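Putative Xylose isomerase (Rhodospirillum rubrum, PDB 3QXB) is a putative isomerase of the xylose isomerase-like TIM-barrel family that binds iron and manganese ions. Local coordinates at residues A[129-135]-A[172-178]; A[164-168]-A[204-208]; A[215-221]-A[249-255]. All blocks are in the same frame, centred on the assembly; numbering follows the deposited sequence.

Interaction 1 of 3, residues A[129-135]-A[172-178]; sequences PATGMPF and LSMLYVE. With FE (Fe (III) ion), chain E.
Tyr176 exchanges backbone hydrogen bonds with two residues across from it: Tyr176 N donates to Thr131 O at 2.8 Å, and Met133 N donates to Tyr176 O at 3.1 Å. Glu178 N continues the pattern onto Met133 O. At the other end Ser173 N reaches Pro129 O at 2.7 Å, while the bond from Thr131 N to Met174 O is weak. CA-H groups add to these bonds, as where Leu175 CA lies 3.1 Å from Thr131 O.

The axes of 130-133 and 174-177 run in the same direction, 18° apart and 4.5 Å at closest, as adjacent parallel strands of the eight-stranded TIM barrel. On the interior face, with CG anti to the carbonyl carbon (chi1 -49°), the Tyr176 ring sets CE2 3.7 Å from Ala130 CB. Gly132 N lies at the ring's edge, and a CB on Gly132 would collide with Tyr176 CB. A serine in place of Tyr176 would probably leave Ala130 CB without its aromatic neighbour and open a gap beside Gly132. On the helix-covered face, the methyls Thr131 CG2 and Leu175 CD2 meet at 3.5 Å, side by side, while Thr131 OG1 bonds to Thr89. Phe135 CB rests against Val177 CG1.

Polar and metal contacts gather at the C-terminal end. Water 1 links Phe135 N to Glu178 O. Glu178 extends alongside Pro134, CG anti to its own N (chi1 169°), and its OE2 binds iron at 2.2 Å, at a site where manganese is also seen; Asp213, His244 and Glu286 are the other protein ligands.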
loop_
_atom_site.group_PDB
_atom_site.type_symbol
_atom_site.label_atom_id
_atom_site.label_comp_id
_atom_site.label_asym_id
_atom_site.label_seq_id
_atom_site.Cartn_x
_atom_site.Cartn_y
_atom_site.Cartn_z
ATOM N N PRO A 129 -14.927 13.392 -13.786
ATOM C CA PRO A 129 -15.540 14.516 -13.071
ATOM C C PRO A 129 -15.281 14.651 -11.578
ATOM O O PRO A 129 -15.542 15.716 -11.022
ATOM C CB PRO A 129 -17.040 14.321 -13.312
ATOM C CG PRO A 129 -17.220 12.935 -13.721
ATOM C CD PRO A 129 -15.899 12.372 -14.190
ATOM N N ALA A 130 -14.734 13.632 -10.931
ATOM C CA ALA A 130 -14.682 13.656 -9.498
ATOM C C ALA A 130 -13.515 12.818 -9.024
ATOM O O ALA A 130 -13.101 11.889 -9.717
ATOM C CB ALA A 130 -16.033 13.137 -8.905
ATOM N N THR A 131 -13.010 13.153 -7.846
ATOM C CA THR A 131 -11.953 12.379 -7.183
ATOM C C THR A 131 -12.149 12.496 -5.682
ATOM O O THR A 131 -12.895 13.362 -5.203
ATOM C CB THR A 131 -10.520 12.820 -7.595
ATOM O OG1 THR A 131 -9.544 11.832 -7.181
ATOM C CG2 THR A 131 -10.163 14.177 -7.012
ATOM N N GLY A 132 -11.572 11.556 -4.953
ATOM C CA GLY A 132 -11.631 11.584 -3.513
ATOM C C GLY A 132 -10.630 10.647 -2.839
ATOM O O GLY A 132 -9.890 9.889 -3.508
HETATM N N MSE A 133 -10.611 10.711 -1.517
HETATM C CA MSE A 133 -9.754 9.888 -0.705
HETATM C C MSE A 133 -10.169 10.023 0.769
HETATM O O MSE A 133 -10.951 10.925 1.113
HETATM C CB MSE A 133 -8.285 10.326 -0.878
HETATM C CG MSE A 133 -8.045 11.824 -0.588
HETATM SE SE MSE A 133 -6.256 12.526 -0.874
HETATM C CE MSE A 133 -5.473 11.872 0.739
ATOM N N PRO A 134 -9.643 9.143 1.630
ATOM C CA PRO A 134 -9.730 9.398 3.067
ATOM C C PRO A 134 -9.017 10.693 3.392
ATOM O O PRO A 134 -8.098 11.105 2.689
ATOM C CB PRO A 134 -9.020 8.199 3.707
ATOM C CG PRO A 134 -8.945 7.147 2.596
ATOM C CD PRO A 134 -8.978 7.868 1.309
ATOM N N PHE A 135 -9.462 11.340 4.451
ATOM C CA PHE A 135 -9.045 12.687 4.766
ATOM C C PHE A 135 -7.588 12.768 5.225
ATOM O O PHE A 135 -6.927 13.772 4.996
ATOM C CB PHE A 135 -9.962 13.242 5.862
ATOM C CG PHE A 135 -9.994 14.739 5.954
ATOM C CD1 PHE A 135 -10.468 15.502 4.910
ATOM C CD2 PHE A 135 -9.656 15.370 7.121
ATOM C CE1 PHE A 135 -10.586 16.860 5.028
ATOM C CE2 PHE A 135 -9.742 16.750 7.219
ATOM C CZ PHE A 135 -10.193 17.487 6.181
ATOM N N LEU A 172 -13.446 19.732 -12.653
ATOM C CA LEU A 172 -14.082 18.691 -11.852
ATOM C C LEU A 172 -15.452 19.228 -11.267
ATOM O O LEU A 172 -15.647 20.423 -11.086
ATOM C CB LEU A 172 -13.128 18.141 -10.750
ATOM C CG LEU A 172 -12.072 17.072 -11.171
ATOM C CD1 LEU A 172 -11.054 17.562 -12.209
ATOM C CD2 LEU A 172 -11.256 16.528 -9.956
ATOM N N SER A 173 -16.365 18.324 -10.977
ATOM C CA SER A 173 -17.676 18.648 -10.394
ATOM C C SER A 173 -17.807 18.321 -8.920
ATOM O O SER A 173 -18.687 18.860 -8.271
ATOM C CB SER A 173 -18.750 17.821 -11.094
ATOM O OG SER A 173 -18.764 18.147 -12.434
HETATM N N MSE A 174 -16.951 17.440 -8.401
HETATM C CA MSE A 174 -17.089 16.948 -7.030
HETATM C C MSE A 174 -15.806 16.373 -6.453
HETATM O O MSE A 174 -14.949 15.815 -7.187
HETATM C CB MSE A 174 -18.245 15.929 -6.947
HETATM C CG MSE A 174 -18.632 15.509 -5.543
HETATM SE SE MSE A 174 -20.254 14.392 -5.556
HETATM C CE MSE A 174 -21.563 15.727 -5.977
ATOM N N LEU A 175 -15.649 16.547 -5.143
ATOM C CA LEU A 175 -14.600 15.842 -4.377
ATOM C C LEU A 175 -15.260 14.943 -3.325
ATOM O O LEU A 175 -16.364 15.272 -2.824
ATOM C CB LEU A 175 -13.650 16.809 -3.700
ATOM C CG LEU A 175 -12.807 17.705 -4.577
ATOM C CD1 LEU A 175 -11.951 18.611 -3.644
ATOM C CD2 LEU A 175 -11.935 16.903 -5.610
ATOM N N TYR A 176 -14.604 13.828 -2.987
ATOM C CA TYR A 176 -15.111 12.943 -1.924
ATOM C C TYR A 176 -14.109 12.736 -0.781
ATOM O O TYR A 176 -12.895 12.726 -0.994
ATOM C CB TYR A 176 -15.473 11.549 -2.418
ATOM C CG TYR A 176 -16.329 11.449 -3.631
ATOM C CD1 TYR A 176 -17.710 11.562 -3.563
ATOM C CD2 TYR A 176 -15.772 11.171 -4.833
ATOM C CE1 TYR A 176 -18.478 11.420 -4.681
ATOM C CE2 TYR A 176 -16.521 11.035 -5.940
ATOM C CZ TYR A 176 -17.859 11.174 -5.870
ATOM O OH TYR A 176 -18.565 11.019 -7.004
ATOM N N VAL A 177 -14.663 12.555 0.420
ATOM C CA VAL A 177 -13.926 12.147 1.603
ATOM C C VAL A 177 -14.486 10.809 2.038
ATOM O O VAL A 177 -15.695 10.665 2.170
ATOM C CB VAL A 177 -14.088 13.156 2.769
ATOM C CG1 VAL A 177 -13.382 12.624 4.030
ATOM C CG2 VAL A 177 -13.541 14.498 2.354
ATOM N N GLU A 178 -13.613 9.831 2.297
ATOM C CA GLU A 178 -14.046 8.520 2.770
ATOM C C GLU A 178 -13.770 8.367 4.244
ATOM O O GLU A 178 -12.592 8.296 4.633
ATOM C CB GLU A 178 -13.293 7.389 2.014
ATOM C CG GLU A 178 -13.477 6.027 2.611
ATOM C CD GLU A 178 -12.892 4.902 1.759
ATOM O OE1 GLU A 178 -11.938 5.140 0.995
ATOM O OE2 GLU A 178 -13.366 3.761 1.892
HETATM FE FE FE E . -13.036 1.958 0.717
HETATM O O HOH W 1 -11.086 9.932 6.147
HETATM O O HOH W 2 -11.162 1.257 1.892
HETATM O O HOH W 3 -11.329 3.081 -0.292
#

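Interaction 2 of 3, residues A[164-168]-A[204-208]; sequences AAYAK and TEIPV
The carboxylate of Glu205 has Ala165 CB over one face, almost directly above CD at 3.7 Å. Water 4 sits on that same side of the plane and donates to both Glu205 OE1 and Ala165 O, tying the loop to the helix backbone. At the edge, slightly to the other side of the plane, Lys168 CE comes within 3.3 Å of Glu205 OE1, the two side chains crossing at about a right angle.

Apolar contacts lie deeper. Ile206 spreads three carbons over the helix: CD1 reaches Ala167 CB at 3.5 Å, CG2 meets Lys168 CB at 3.6 Å, and CG1 lies against Ala164 O. Its CG1 stands between the backbone N and the carbonyl carbon (chi1 55°), which sends CD1 toward Ala167. Thr204 CB packs on Ala164 CB at 3.8 Å, and Thr204 OG1 donates to Ile206 O at 2.7 Å, a bond within the 204-208 segment.

In the barrel, helix 146-170 is thus joined to the loop leading into strand 208-213; Ala164 and Ala167 also touch Leu175 of strand 174-177. No direct hydrogen bond spans the contact, and Lys168 NZ stays 4.5 Å from Glu205 OE1, so the joint rests mainly on Ile206 packed against the alanines and the Lys168 stem, with water mediation and probably only a loose electrostatic attraction at its rim.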
loop_
_atom_site.group_PDB
_atom_site.type_symbol
_atom_site.label_atom_id
_atom_site.label_comp_id
_atom_site.label_asym_id
_atom_site.label_seq_id
_atom_site.Cartn_x
_atom_site.Cartn_y
_atom_site.Cartn_z
ATOM N N ALA A 164 -10.819 22.376 -3.491
ATOM C CA ALA A 164 -12.105 22.388 -4.203
ATOM C C ALA A 164 -12.135 23.540 -5.239
ATOM O O ALA A 164 -12.608 23.349 -6.350
ATOM C CB ALA A 164 -13.306 22.458 -3.201
ATOM N N ALA A 165 -11.564 24.698 -4.910
ATOM C CA ALA A 165 -11.453 25.814 -5.864
ATOM C C ALA A 165 -10.584 25.434 -7.064
ATOM O O ALA A 165 -10.935 25.712 -8.215
ATOM C CB ALA A 165 -10.876 27.082 -5.181
ATOM N N TYR A 166 -9.453 24.786 -6.776
ATOM C CA TYR A 166 -8.598 24.287 -7.856
ATOM C C TYR A 166 -9.308 23.244 -8.737
ATOM O O TYR A 166 -9.220 23.302 -9.960
ATOM C CB TYR A 166 -7.283 23.759 -7.294
ATOM C CG TYR A 166 -6.317 23.316 -8.367
ATOM C CD1 TYR A 166 -5.748 24.237 -9.226
ATOM C CD2 TYR A 166 -5.952 21.989 -8.492
ATOM C CE1 TYR A 166 -4.876 23.851 -10.185
ATOM C CE2 TYR A 166 -5.073 21.599 -9.439
ATOM C CZ TYR A 166 -4.519 22.518 -10.286
ATOM O OH TYR A 166 -3.608 22.127 -11.273
ATOM N N ALA A 167 -10.012 22.295 -8.130
ATOM C CA ALA A 167 -10.701 21.251 -8.856
ATOM C C ALA A 167 -11.722 21.911 -9.779
ATOM O O ALA A 167 -11.785 21.564 -10.951
ATOM C CB ALA A 167 -11.406 20.255 -7.903
ATOM N N LYS A 168 -12.484 22.884 -9.267
ATOM C CA LYS A 168 -13.462 23.559 -10.122
ATOM C C LYS A 168 -12.773 24.201 -11.331
ATOM O O LYS A 168 -13.243 24.080 -12.429
ATOM C CB LYS A 168 -14.260 24.637 -9.387
ATOM C CG LYS A 168 -15.464 25.132 -10.332
ATOM C CD LYS A 168 -16.191 26.320 -9.806
ATOM C CE LYS A 168 -15.405 27.626 -10.018
ATOM N NZ LYS A 168 -15.820 28.437 -11.246
ATOM N N THR A 204 -17.292 25.702 -0.328
ATOM C CA THR A 204 -16.470 25.053 -1.377
ATOM C C THR A 204 -17.051 25.394 -2.747
ATOM O O THR A 204 -18.268 25.477 -2.916
ATOM C CB THR A 204 -16.336 23.527 -1.150
ATOM O OG1 THR A 204 -17.624 22.911 -1.126
ATOM C CG2 THR A 204 -15.602 23.209 0.155
ATOM N N GLU A 205 -16.173 25.646 -3.723
ATOM C CA GLU A 205 -16.633 26.094 -5.061
ATOM C C GLU A 205 -17.325 24.973 -5.839
ATOM O O GLU A 205 -18.159 25.228 -6.683
ATOM C CB GLU A 205 -15.461 26.711 -5.843
ATOM C CG GLU A 205 -15.042 28.021 -5.215
ATOM C CD GLU A 205 -14.053 28.837 -5.990
ATOM O OE1 GLU A 205 -13.884 28.623 -7.208
ATOM O OE2 GLU A 205 -13.459 29.744 -5.354
ATOM N N ILE A 206 -17.002 23.734 -5.494
ATOM C CA ILE A 206 -17.751 22.564 -5.901
ATOM C C ILE A 206 -18.065 21.756 -4.618
ATOM O O ILE A 206 -17.388 21.881 -3.600
ATOM C CB ILE A 206 -16.972 21.682 -6.963
ATOM C CG1 ILE A 206 -15.596 21.309 -6.435
ATOM C CG2 ILE A 206 -16.904 22.412 -8.333
ATOM C CD1 ILE A 206 -14.828 20.139 -7.165
ATOM N N PRO A 207 -19.089 20.914 -4.669
ATOM C CA PRO A 207 -19.404 20.157 -3.462
ATOM C C PRO A 207 -18.329 19.163 -3.045
ATOM O O PRO A 207 -17.686 18.534 -3.892
ATOM C CB PRO A 207 -20.682 19.420 -3.853
ATOM C CG PRO A 207 -20.645 19.421 -5.398
ATOM C CD PRO A 207 -20.088 20.720 -5.734
ATOM N N VAL A 208 -18.134 19.039 -1.743
ATOM C CA VAL A 208 -17.319 17.956 -1.159
ATOM C C VAL A 208 -18.328 17.072 -0.456
ATOM O O VAL A 208 -19.150 17.536 0.346
ATOM C CB VAL A 208 -16.236 18.514 -0.195
ATOM C CG1 VAL A 208 -15.421 17.401 0.505
ATOM C CG2 VAL A 208 -15.328 19.489 -0.937
HETATM O O HOH W 4 -12.000 27.926 -8.830
#

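Interaction 3 of 3, residues A[215-221]-A[249-255]; sequences GHALFEP and DGQLDRH. With MN (manganese (II) ion), chain G.
A metal site of this barrel, occupied here by manganese and where iron is also seen, joins the two segments: His216 from 215-221 meets Asp253 and His255 from 249-255 at the ion. His216 NE2 lies 2.2 Å from manganese, Asp253 OD2 2.0 Å and His255 NE2 2.1 Å, with waters 2 and 6 as further ligands. The 2.9 Å between His216 NE2 and Asp253 OD2 therefore reflects shared coordination, not a hydrogen bond, and the imidazole and carboxylate planes stand 72° apart. Second-shell bonds orient all three ligands: His216 ND1 to Pro179 O, Asp253 OD1 to Gln246 NE2, and His255 ND1 to Glu286 O.

Away from the ion, Glu220 N donates to Gly250 O at 2.9 Å in the carbonyl plane (157° at hydrogen). The ring of Phe219 points back toward the loop, its CG anti to the backbone N (chi1 -176°). Pro221 CD sits over the centre of one face, 3.8 Å above the plane, and Leu252 CA lies at the edge, 3.7 Å from Phe219 CE1. Water 5 bridges Gly215 O and Leu252 O.

Arg254 grips Asp249 side-on in a salt bridge, NE to OD1 and NH2 to OD2; from the opposite face OD1 accepts Gln251 N in an Asx turn. In the second subunit, Glu292 accepts from Asp253 N. Loops that follow barrel strands and supply histidine and carboxylate ligands are typical of metal-dependent xylose isomerase-like TIM barrels.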
loop_
_atom_site.group_PDB
_atom_site.type_symbol
_atom_site.label_atom_id
_atom_site.label_comp_id
_atom_site.label_asym_id
_atom_site.label_seq_id
_atom_site.Cartn_x
_atom_site.Cartn_y
_atom_site.Cartn_z
ATOM N N GLY A 215 -17.744 -1.533 4.877
ATOM C CA GLY A 215 -16.862 -2.218 5.822
ATOM C C GLY A 215 -16.317 -1.303 6.911
ATOM O O GLY A 215 -15.961 -1.763 7.998
ATOM N N HIS A 216 -16.227 -0.015 6.614
ATOM C CA HIS A 216 -15.768 0.963 7.573
ATOM C C HIS A 216 -16.899 1.318 8.557
ATOM O O HIS A 216 -16.666 1.382 9.749
ATOM C CB HIS A 216 -15.334 2.210 6.863
ATOM C CG HIS A 216 -14.159 2.021 5.961
ATOM N ND1 HIS A 216 -13.553 3.080 5.324
ATOM C CD2 HIS A 216 -13.452 0.909 5.614
ATOM C CE1 HIS A 216 -12.537 2.625 4.601
ATOM N NE2 HIS A 216 -12.446 1.314 4.773
ATOM N N ALA A 217 -18.100 1.529 8.049
ATOM C CA ALA A 217 -19.251 1.834 8.903
ATOM C C ALA A 217 -19.591 0.649 9.810
ATOM O O ALA A 217 -20.044 0.830 10.948
ATOM C CB ALA A 217 -20.470 2.213 8.052
ATOM N N LEU A 218 -19.400 -0.563 9.304
ATOM C CA LEU A 218 -19.839 -1.781 10.027
ATOM C C LEU A 218 -18.755 -2.373 10.922
ATOM O O LEU A 218 -18.918 -3.455 11.464
ATOM C CB LEU A 218 -20.368 -2.840 9.040
ATOM C CG LEU A 218 -21.630 -2.425 8.248
ATOM C CD1 LEU A 218 -22.154 -3.564 7.364
ATOM C CD2 LEU A 218 -22.712 -1.966 9.154
ATOM N N PHE A 219 -17.642 -1.667 11.073
ATOM C CA PHE A 219 -16.573 -2.103 11.955
ATOM C C PHE A 219 -17.010 -2.044 13.446
ATOM O O PHE A 219 -16.993 -0.969 14.071
ATOM C CB PHE A 219 -15.350 -1.229 11.706
ATOM C CG PHE A 219 -14.143 -1.639 12.487
ATOM C CD1 PHE A 219 -13.477 -2.813 12.197
ATOM C CD2 PHE A 219 -13.648 -0.840 13.482
ATOM C CE1 PHE A 219 -12.383 -3.187 12.923
ATOM C CE2 PHE A 219 -12.539 -1.212 14.180
ATOM C CZ PHE A 219 -11.925 -2.384 13.918
ATOM N N GLU A 220 -17.375 -3.206 13.991
ATOM C CA GLU A 220 -17.897 -3.340 15.361
ATOM C C GLU A 220 -16.984 -2.883 16.515
ATOM O O GLU A 220 -17.438 -2.148 17.390
ATOM C CB GLU A 220 -18.353 -4.780 15.604
ATOM C CG GLU A 220 -19.814 -5.022 15.246
ATOM C CD GLU A 220 -20.157 -6.508 15.149
ATOM O OE1 GLU A 220 -19.921 -7.234 16.141
ATOM O OE2 GLU A 220 -20.645 -6.946 14.075
ATOM N N PRO A 221 -15.700 -3.297 16.532
ATOM C CA PRO A 221 -14.863 -2.939 17.689
ATOM C C PRO A 221 -14.776 -1.436 18.011
ATOM O O PRO A 221 -14.542 -1.082 19.154
ATOM C CB PRO A 221 -13.477 -3.476 17.309
ATOM C CG PRO A 221 -13.766 -4.630 16.423
ATOM C CD PRO A 221 -14.984 -4.189 15.611
ATOM N N ASP A 249 -16.914 -9.532 8.054
ATOM C CA ASP A 249 -17.523 -10.056 9.276
ATOM C C ASP A 249 -17.694 -8.951 10.303
ATOM O O ASP A 249 -18.188 -9.188 11.393
ATOM C CB ASP A 249 -16.700 -11.219 9.865
ATOM C CG ASP A 249 -15.301 -10.802 10.245
ATOM O OD1 ASP A 249 -14.942 -9.624 10.012
ATOM O OD2 ASP A 249 -14.552 -11.645 10.739
ATOM N N GLY A 250 -17.252 -7.746 9.976
ATOM C CA GLY A 250 -17.416 -6.632 10.880
ATOM C C GLY A 250 -16.393 -6.569 11.995
ATOM O O GLY A 250 -16.525 -5.723 12.863
ATOM N N GLN A 251 -15.369 -7.424 11.968
ATOM C CA GLN A 251 -14.310 -7.448 13.009
ATOM C C GLN A 251 -12.973 -6.854 12.589
ATOM O O GLN A 251 -12.171 -6.435 13.428
ATOM C CB GLN A 251 -14.098 -8.888 13.509
ATOM C CG GLN A 251 -15.410 -9.581 13.966
ATOM C CD GLN A 251 -16.283 -8.698 14.886
ATOM O OE1 GLN A 251 -17.509 -8.532 14.677
ATOM N NE2 GLN A 251 -15.649 -8.120 15.909
ATOM N N LEU A 252 -12.724 -6.845 11.290
ATOM C CA LEU A 252 -11.629 -6.083 10.703
ATOM C C LEU A 252 -12.184 -5.516 9.388
ATOM O O LEU A 252 -13.302 -5.841 8.983
ATOM C CB LEU A 252 -10.383 -6.965 10.464
ATOM C CG LEU A 252 -9.558 -7.535 11.638
ATOM C CD1 LEU A 252 -8.260 -8.200 11.146
ATOM C CD2 LEU A 252 -9.222 -6.460 12.644
ATOM N N ASP A 253 -11.410 -4.666 8.732
ATOM C CA ASP A 253 -11.806 -4.096 7.456
ATOM C C ASP A 253 -11.464 -5.086 6.359
ATOM O O ASP A 253 -10.378 -5.022 5.786
ATOM C CB ASP A 253 -11.099 -2.749 7.212
ATOM C CG ASP A 253 -11.643 -2.023 5.988
ATOM O OD1 ASP A 253 -12.790 -2.335 5.577
ATOM O OD2 ASP A 253 -10.936 -1.121 5.439
ATOM N N ARG A 254 -12.377 -6.017 6.080
ATOM C CA ARG A 254 -11.992 -7.246 5.343
ATOM C C ARG A 254 -11.750 -7.048 3.840
ATOM O O ARG A 254 -10.804 -7.618 3.281
ATOM C CB ARG A 254 -13.017 -8.366 5.543
ATOM C CG ARG A 254 -13.186 -8.786 6.994
ATOM C CD ARG A 254 -11.870 -9.232 7.622
ATOM N NE ARG A 254 -12.140 -9.987 8.831
ATOM C CZ ARG A 254 -11.266 -10.767 9.464
ATOM N NH1 ARG A 254 -10.011 -10.891 9.039
ATOM N NH2 ARG A 254 -11.667 -11.425 10.543
ATOM N N HIS A 255 -12.632 -6.278 3.217
ATOM C CA HIS A 255 -12.688 -6.135 1.771
ATOM C C HIS A 255 -12.747 -7.500 1.099
ATOM O O HIS A 255 -12.075 -7.723 0.092
ATOM C CB HIS A 255 -11.499 -5.320 1.229
ATOM C CG HIS A 255 -11.504 -3.890 1.673
ATOM N ND1 HIS A 255 -12.257 -2.920 1.047
ATOM C CD2 HIS A 255 -10.882 -3.281 2.709
ATOM C CE1 HIS A 255 -12.105 -1.777 1.684
ATOM N NE2 HIS A 255 -11.260 -1.964 2.685
HETATM MN MN MN G . -11.170 -0.118 3.755
HETATM O O HOH W 5 -15.881 -4.377 8.966
HETATM O O HOH W 2 -11.162 1.257 1.892
HETATM O O HOH W 6 -8.769 -0.235 3.387
#

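In the fold
From the N terminus, 129-135 comes first, followed by 164-168, then 172-178, which comes back beside 129-135 and closes interaction 1 around a mostly helical excursion. Before that closure interaction 2 has already opened at 164-168; it closes at 204-208, so the two cross along the chain. They also touch in space: Leu172 N approaches Ala167 O, and Leu175 N approaches Pro207 O, joining the end of helix 146-170 to the start of 172-178, and the loop 204-208 to strand 174-177. Interaction 3 follows in series, linking the regions after strands 208-213 and 240-245. Its centre lies about 22 Å from that of interaction 1, yet Glu178 touches His216, and water 2 binds both metals.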